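PDB 3PQU: transferrin binding protein B from Actinobacillus suis, which probably binds host transferrin at the bacterial surface as the lipoprotein part of a receptor for iron acquisition. Local coordinates for residues P165-W176 / H229-N239. Sequence-based numbering, arbitrary orientation.
Sequences PKGNKVTYKGTW and HSSEFAVDFDN
Phe237 is sandwiched at the end of the strand pair: Pro165 CD lies over one ring face, 3.7 Å from the centroid of Phe237, and Val235 CG1 over the middle of the other. Val170 CG2 and Tyr172 OH meet its edge in plane. A flat, apolar ring suits this slot, while the Tyr172 hydroxyl is satisfied by the carbonyl of Ala304. Farther along, Tyr172 CE2 rests 3.6 Å from Val235 CG2, and Phe233 continues this inward face towards Phe322 and Ile266.

Beside Phe237 the turn is pinned by polar groups. The Gly167 amide points almost straight (173°) at Asp238 OD1, 2.9 Å away and met from above the carboxylate plane, and Gly167 O accepts from Asp238 N. Asp236 OD1 takes Asn168 ND2 on one face of its plane and Asn239 N on the other; with CG anti to the backbone N (chi1 -179°), the carboxylate serves both the Asx motif and the opposite segment.

At the far end Trp176 receives His229 CB over its five-membered ring, and the imidazole turns its edge to the same indole, planes at 78°. Ser231 OG donates to Thr175 O (3.0 Å) beside Gly174, whose lack of a side chain lets the hydroxyl approach closely. On the solvent-facing side, a water bridges Thr171 OG1 and Glu232 OE2.

Paired backbone bonds from Val170–Val235 to Gly174–Ser231 make these antiparallel neighbours in the N-lobe beta-barrel.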
ATOM      1  N   PRO A 165       4.442  -8.423 -12.511  1.00 29.50           N
ATOM      2  CA  PRO A 165       5.102  -9.085 -13.636  1.00 33.15           C
ATOM      3  C   PRO A 165       4.776 -10.573 -13.666  1.00 31.24           C
ATOM      4  O   PRO A 165       4.441 -11.154 -12.637  1.00 31.11           O
ATOM      5  CB  PRO A 165       6.592  -8.878 -13.347  1.00 28.44           C
ATOM      6  CG  PRO A 165       6.657  -7.699 -12.391  1.00 24.43           C
ATOM      7  CD  PRO A 165       5.408  -7.839 -11.561  1.00 32.02           C
ATOM      8  N   LYS A 166       4.851 -11.165 -14.851  1.00 29.08           N
ATOM      9  CA  LYS A 166       4.711 -12.605 -15.028  1.00 46.13           C
ATOM     10  C   LYS A 166       6.108 -13.222 -14.983  1.00 41.73           C
ATOM     11  O   LYS A 166       7.083 -12.578 -15.369  1.00 38.33           O
ATOM     12  CB  LYS A 166       4.081 -12.898 -16.393  1.00 35.77           C
ATOM     13  CG  LYS A 166       2.742 -12.228 -16.625  1.00 49.38           C
ATOM     14  CD  LYS A 166       1.638 -12.977 -15.918  1.00 69.43           C
ATOM     15  CE  LYS A 166       1.481 -14.380 -16.480  1.00 81.85           C
ATOM     16  NZ  LYS A 166       0.503 -15.184 -15.696  1.00 90.64           N
ATOM     17  N   GLY A 167       6.210 -14.467 -14.524  1.00 36.59           N
ATOM     18  CA  GLY A 167       7.493 -15.150 -14.502  1.00 43.78           C
ATOM     19  C   GLY A 167       7.845 -15.829 -13.194  1.00 41.87           C
ATOM     20  O   GLY A 167       7.224 -15.572 -12.159  1.00 37.16           O
ATOM     21  N   ASN A 168       8.850 -16.697 -13.246  1.00 33.30           N
ATOM     22  CA  ASN A 168       9.282 -17.486 -12.092  1.00 30.61           C
ATOM     23  C   ASN A 168      10.451 -16.863 -11.340  1.00 29.73           C
ATOM     24  O   ASN A 168      10.793 -17.308 -10.243  1.00 29.50           O
ATOM     25  CB  ASN A 168       9.685 -18.903 -12.521  1.00 31.88           C
ATOM     26  CG  ASN A 168       8.492 -19.759 -12.914  1.00 55.25           C
ATOM     27  OD1 ASN A 168       8.501 -20.416 -13.956  1.00 54.11           O
ATOM     28  ND2 ASN A 168       7.460 -19.757 -12.079  1.00 49.74           N
ATOM     29  N   LYS A 169      11.090 -15.858 -11.932  1.00 23.96           N
ATOM     30  CA  LYS A 169      12.206 -15.232 -11.244  1.00 31.30           C
ATOM     31  C   LYS A 169      12.459 -13.813 -11.710  1.00 28.67           C
ATOM     32  O   LYS A 169      13.002 -13.588 -12.790  1.00 36.80           O
ATOM     33  CB  LYS A 169      13.474 -16.075 -11.399  1.00 39.45           C
ATOM     34  CG  LYS A 169      14.683 -15.532 -10.645  1.00 36.94           C
ATOM     35  CD  LYS A 169      15.904 -16.421 -10.851  1.00 50.11           C
ATOM     36  CE  LYS A 169      17.070 -15.981  -9.977  1.00 70.23           C
ATOM     37  NZ  LYS A 169      18.192 -16.961 -10.003  1.00 76.29           N
ATOM     38  N   VAL A 170      12.056 -12.852 -10.890  1.00 20.96           N
ATOM     39  CA  VAL A 170      12.385 -11.453 -11.138  1.00 28.54           C
ATOM     40  C   VAL A 170      13.257 -10.972  -9.986  1.00 26.77           C
ATOM     41  O   VAL A 170      12.873 -11.102  -8.819  1.00 20.80           O
ATOM     42  CB  VAL A 170      11.123 -10.577 -11.237  1.00 25.86           C
ATOM     43  CG1 VAL A 170      11.509  -9.110 -11.479  1.00 23.66           C
ATOM     44  CG2 VAL A 170      10.198 -11.091 -12.353  1.00 33.78           C
ATOM     45  N   THR A 171      14.427 -10.427 -10.313  1.00 20.76           N
ATOM     46  CA  THR A 171      15.399  -9.992  -9.306  1.00 28.19           C
ATOM     47  C   THR A 171      15.241  -8.514  -8.975  1.00 25.69           C
ATOM     48  O   THR A 171      15.105  -7.695  -9.883  1.00 21.49           O
ATOM     49  CB  THR A 171      16.852 -10.247  -9.774  1.00 33.60           C
ATOM     50  OG1 THR A 171      17.073 -11.652  -9.836  1.00 34.27           O
ATOM     51  CG2 THR A 171      17.865  -9.637  -8.784  1.00 33.65           C
ATOM     52  N   TYR A 172      15.230  -8.190  -7.680  1.00 20.24           N
ATOM     53  CA  TYR A 172      15.217  -6.808  -7.190  1.00 19.47           C
ATOM     54  C   TYR A 172      16.476  -6.620  -6.378  1.00 26.58           C
ATOM     55  O   TYR A 172      16.860  -7.528  -5.636  1.00 18.45           O
ATOM     56  CB  TYR A 172      14.022  -6.535  -6.254  1.00 16.65           C
ATOM     57  CG  TYR A 172      12.669  -6.565  -6.935  1.00 22.85           C
ATOM     58  CD1 TYR A 172      11.952  -5.398  -7.167  1.00 17.78           C
ATOM     59  CD2 TYR A 172      12.121  -7.761  -7.362  1.00 20.98           C
ATOM     60  CE1 TYR A 172      10.709  -5.434  -7.804  1.00 20.07           C
ATOM     61  CE2 TYR A 172      10.889  -7.805  -7.997  1.00 20.52           C
ATOM     62  CZ  TYR A 172      10.192  -6.651  -8.219  1.00 21.94           C
ATOM     63  OH  TYR A 172       8.975  -6.730  -8.863  1.00 26.53           O
ATOM     64  N   LYS A 173      17.103  -5.452  -6.498  1.00 21.65           N
ATOM     65  CA  LYS A 173      18.294  -5.136  -5.708  1.00 16.41           C
ATOM     66  C   LYS A 173      18.143  -3.801  -4.997  1.00 20.09           C
ATOM     67  O   LYS A 173      17.540  -2.868  -5.537  1.00 21.42           O
ATOM     68  CB  LYS A 173      19.534  -5.095  -6.599  1.00 22.22           C
ATOM     69  CG  LYS A 173      19.883  -6.406  -7.278  1.00 30.44           C
ATOM     70  CD  LYS A 173      21.161  -6.257  -8.116  1.00 33.70           C
ATOM     71  CE  LYS A 173      21.799  -7.613  -8.376  1.00 58.33           C
ATOM     72  NZ  LYS A 173      23.068  -7.477  -9.156  1.00 81.68           N
ATOM     73  N   GLY A 174      18.704  -3.700  -3.796  1.00 19.06           N
ATOM     74  CA  GLY A 174      18.574  -2.485  -3.004  1.00 15.31           C
ATOM     75  C   GLY A 174      19.347  -2.512  -1.687  1.00 21.04           C
ATOM     76  O   GLY A 174      20.466  -3.014  -1.600  1.00 13.69           O
ATOM     77  N   THR A 175      18.730  -1.982  -0.645  1.00 12.63           N
ATOM     78  CA  THR A 175      19.397  -1.852   0.637  1.00 11.36           C
ATOM     79  C   THR A 175      18.543  -2.451   1.745  1.00 11.77           C
ATOM     80  O   THR A 175      17.425  -2.916   1.507  1.00 15.35           O
ATOM     81  CB  THR A 175      19.615  -0.361   0.996  1.00 14.12           C
ATOM     82  OG1 THR A 175      18.349   0.307   1.020  1.00 14.41           O
ATOM     83  CG2 THR A 175      20.546   0.327  -0.020  1.00 11.78           C
ATOM     84  N   TRP A 176      19.095  -2.450   2.952  1.00 10.31           N
ATOM     85  CA  TRP A 176      18.306  -2.654   4.162  1.00 21.29           C
ATOM     86  C   TRP A 176      18.911  -1.772   5.237  1.00 16.77           C
ATOM     87  O   TRP A 176      20.016  -1.265   5.066  1.00 19.94           O
ATOM     88  CB  TRP A 176      18.241  -4.142   4.587  1.00 16.13           C
ATOM     89  CG  TRP A 176      19.561  -4.774   4.943  1.00 14.44           C
ATOM     90  CD1 TRP A 176      20.623  -5.042   4.092  1.00 13.50           C
ATOM     91  CD2 TRP A 176      19.948  -5.275   6.228  1.00  9.26           C
ATOM     92  NE1 TRP A 176      21.641  -5.663   4.790  1.00 13.27           N
ATOM     93  CE2 TRP A 176      21.250  -5.818   6.096  1.00 16.42           C
ATOM     94  CE3 TRP A 176      19.305  -5.349   7.473  1.00 16.38           C
ATOM     95  CZ2 TRP A 176      21.932  -6.390   7.170  1.00 17.15           C
ATOM     96  CZ3 TRP A 176      19.981  -5.926   8.540  1.00 22.17           C
ATOM     97  CH2 TRP A 176      21.285  -6.437   8.380  1.00 19.15           C
ATOM     98  N   HIS A 229      24.787  -1.685   3.559  1.00 11.77           N
ATOM     99  CA  HIS A 229      23.902  -2.820   3.777  1.00 19.57           C
ATOM    100  C   HIS A 229      23.053  -3.063   2.531  1.00 24.51           C
ATOM    101  O   HIS A 229      22.121  -2.303   2.218  1.00 12.67           O
ATOM    102  CB  HIS A 229      23.019  -2.591   5.008  1.00 17.83           C
ATOM    103  CG  HIS A 229      23.796  -2.214   6.231  1.00 28.74           C
ATOM    104  ND1 HIS A 229      24.020  -0.901   6.600  1.00 14.51           N
ATOM    105  CD2 HIS A 229      24.428  -2.980   7.154  1.00 15.11           C
ATOM    106  CE1 HIS A 229      24.760  -0.877   7.699  1.00 20.70           C
ATOM    107  NE2 HIS A 229      25.025  -2.123   8.051  1.00 15.05           N
ATOM    108  N   SER A 230      23.382  -4.136   1.822  1.00 15.22           N
ATOM    109  CA  SER A 230      22.754  -4.396   0.533  1.00 14.58           C
ATOM    110  C   SER A 230      21.749  -5.537   0.632  1.00 20.41           C
ATOM    111  O   SER A 230      21.860  -6.434   1.478  1.00 18.68           O
ATOM    112  CB  SER A 230      23.823  -4.697  -0.534  1.00 18.55           C
ATOM    113  OG  SER A 230      24.556  -5.857  -0.183  1.00 16.98           O
ATOM    114  N   SER A 231      20.750  -5.494  -0.242  1.00 20.56           N
ATOM    115  CA  SER A 231      19.724  -6.517  -0.251  1.00 16.09           C
ATOM    116  C   SER A 231      19.554  -7.052  -1.662  1.00 20.57           C
ATOM    117  O   SER A 231      19.753  -6.330  -2.647  1.00 15.19           O
ATOM    118  CB  SER A 231      18.396  -5.953   0.269  1.00 17.77           C
ATOM    119  OG  SER A 231      17.847  -4.987  -0.608  1.00 13.85           O
ATOM    120  N   GLU A 232      19.180  -8.318  -1.763  1.00 17.95           N
ATOM    121  CA  GLU A 232      18.806  -8.874  -3.051  1.00 19.17           C
ATOM    122  C   GLU A 232      17.626  -9.822  -2.889  1.00 19.83           C
ATOM    123  O   GLU A 232      17.574 -10.600  -1.933  1.00 23.14           O
ATOM    124  CB  GLU A 232      19.989  -9.582  -3.714  1.00 22.90           C
ATOM    125  CG  GLU A 232      19.667  -9.996  -5.152  1.00 35.94           C
ATOM    126  CD  GLU A 232      20.884 -10.473  -5.937  1.00 51.97           C
ATOM    127  OE1 GLU A 232      22.022 -10.055  -5.616  1.00 64.06           O
ATOM    128  OE2 GLU A 232      20.689 -11.261  -6.888  1.00 48.46           O
ATOM    129  N   PHE A 233      16.662  -9.728  -3.800  1.00 15.05           N
ATOM    130  CA  PHE A 233      15.504 -10.623  -3.779  1.00 17.61           C
ATOM    131  C   PHE A 233      15.247 -11.318  -5.121  1.00 22.37           C
ATOM    132  O   PHE A 233      15.479 -10.742  -6.186  1.00 23.55           O
ATOM    133  CB  PHE A 233      14.247  -9.863  -3.368  1.00 18.14           C
ATOM    134  CG  PHE A 233      14.369  -9.156  -2.050  1.00 20.93           C
ATOM    135  CD1 PHE A 233      13.944  -9.768  -0.884  1.00 15.73           C
ATOM    136  CD2 PHE A 233      14.912  -7.874  -1.977  1.00 17.79           C
ATOM    137  CE1 PHE A 233      14.050  -9.121   0.351  1.00 16.40           C
ATOM    138  CE2 PHE A 233      15.024  -7.221  -0.757  1.00 20.07           C
ATOM    139  CZ  PHE A 233      14.590  -7.850   0.417  1.00 14.59           C
ATOM    140  N   ALA A 234      14.758 -12.552  -5.057  1.00 17.94           N
ATOM    141  CA  ALA A 234      14.351 -13.289  -6.248  1.00 23.20           C
ATOM    142  C   ALA A 234      12.853 -13.554  -6.116  1.00 25.98           C
ATOM    143  O   ALA A 234      12.436 -14.318  -5.253  1.00 19.93           O
ATOM    144  CB  ALA A 234      15.135 -14.606  -6.361  1.00 17.11           C
ATOM    145  N   VAL A 235      12.038 -12.900  -6.939  1.00 21.37           N
ATOM    146  CA  VAL A 235      10.592 -13.016  -6.786  1.00 17.20           C
ATOM    147  C   VAL A 235       9.997 -13.975  -7.816  1.00 17.95           C
ATOM    148  O   VAL A 235      10.188 -13.798  -9.020  1.00 29.23           O
ATOM    149  CB  VAL A 235       9.880 -11.648  -6.904  1.00 23.43           C
ATOM    150  CG1 VAL A 235       8.365 -11.835  -6.766  1.00 31.17           C
ATOM    151  CG2 VAL A 235      10.410 -10.663  -5.863  1.00 18.19           C
ATOM    152  N   ASP A 236       9.271 -14.984  -7.343  1.00 24.97           N
ATOM    153  CA  ASP A 236       8.604 -15.937  -8.236  1.00 17.83           C
ATOM    154  C   ASP A 236       7.131 -15.546  -8.297  1.00 35.11           C
ATOM    155  O   ASP A 236       6.306 -16.039  -7.518  1.00 22.97           O
ATOM    156  CB  ASP A 236       8.772 -17.363  -7.698  1.00 23.45           C
ATOM    157  CG  ASP A 236       8.122 -18.437  -8.594  1.00 37.10           C
ATOM    158  OD1 ASP A 236       7.275 -18.126  -9.468  1.00 30.46           O
ATOM    159  OD2 ASP A 236       8.444 -19.621  -8.386  1.00 35.31           O
ATOM    160  N   PHE A 237       6.800 -14.639  -9.204  1.00 30.70           N
ATOM    161  CA  PHE A 237       5.448 -14.096  -9.243  1.00 28.86           C
ATOM    162  C   PHE A 237       4.418 -15.165  -9.606  1.00 36.50           C
ATOM    163  O   PHE A 237       3.317 -15.192  -9.051  1.00 30.32           O
ATOM    164  CB  PHE A 237       5.362 -12.901 -10.203  1.00 29.94           C
ATOM    165  CG  PHE A 237       5.952 -11.620  -9.641  1.00 31.26           C
ATOM    166  CD1 PHE A 237       5.270 -10.880  -8.670  1.00 26.35           C
ATOM    167  CD2 PHE A 237       7.177 -11.145 -10.100  1.00 18.84           C
ATOM    168  CE1 PHE A 237       5.813  -9.699  -8.152  1.00 23.05           C
ATOM    169  CE2 PHE A 237       7.730  -9.967  -9.599  1.00 19.19           C
ATOM    170  CZ  PHE A 237       7.043  -9.235  -8.616  1.00 28.10           C
ATOM    171  N   ASP A 238       4.775 -16.053 -10.527  1.00 27.79           N
ATOM    172  CA  ASP A 238       3.853 -17.118 -10.938  1.00 32.22           C
ATOM    173  C   ASP A 238       3.452 -18.061  -9.787  1.00 37.68           C
ATOM    174  O   ASP A 238       2.326 -18.550  -9.754  1.00 34.66           O
ATOM    175  CB  ASP A 238       4.424 -17.902 -12.127  1.00 34.46           C
ATOM    176  CG  ASP A 238       4.487 -17.067 -13.401  1.00 54.03           C
ATOM    177  OD1 ASP A 238       3.991 -15.915 -13.394  1.00 49.61           O
ATOM    178  OD2 ASP A 238       5.034 -17.562 -14.409  1.00 55.25           O
ATOM    179  N   ASN A 239       4.361 -18.300  -8.842  1.00 24.48           N
ATOM    180  CA  ASN A 239       4.057 -19.138  -7.681  1.00 28.82           C
ATOM    181  C   ASN A 239       3.756 -18.325  -6.405  1.00 31.90           C
ATOM    182  O   ASN A 239       3.597 -18.882  -5.316  1.00 20.98           O
ATOM    183  CB  ASN A 239       5.173 -20.167  -7.440  1.00 29.20           C
ATOM    184  CG  ASN A 239       5.153 -21.299  -8.466  1.00 52.47           C
ATOM    185  OD1 ASN A 239       4.089 -21.796  -8.834  1.00 50.76           O
ATOM    186  ND2 ASN A 239       6.328 -21.704  -8.934  1.00 36.40           N
TER
HETATM  187  O   HOH W   1       1.652 -14.688 -12.693  1.00 51.00           O
HETATM  188  O   HOH W   2       5.438 -20.033 -15.013  1.00 57.67           O
HETATM  189  O   HOH W   3      18.322 -12.826  -7.631  1.00 38.61           O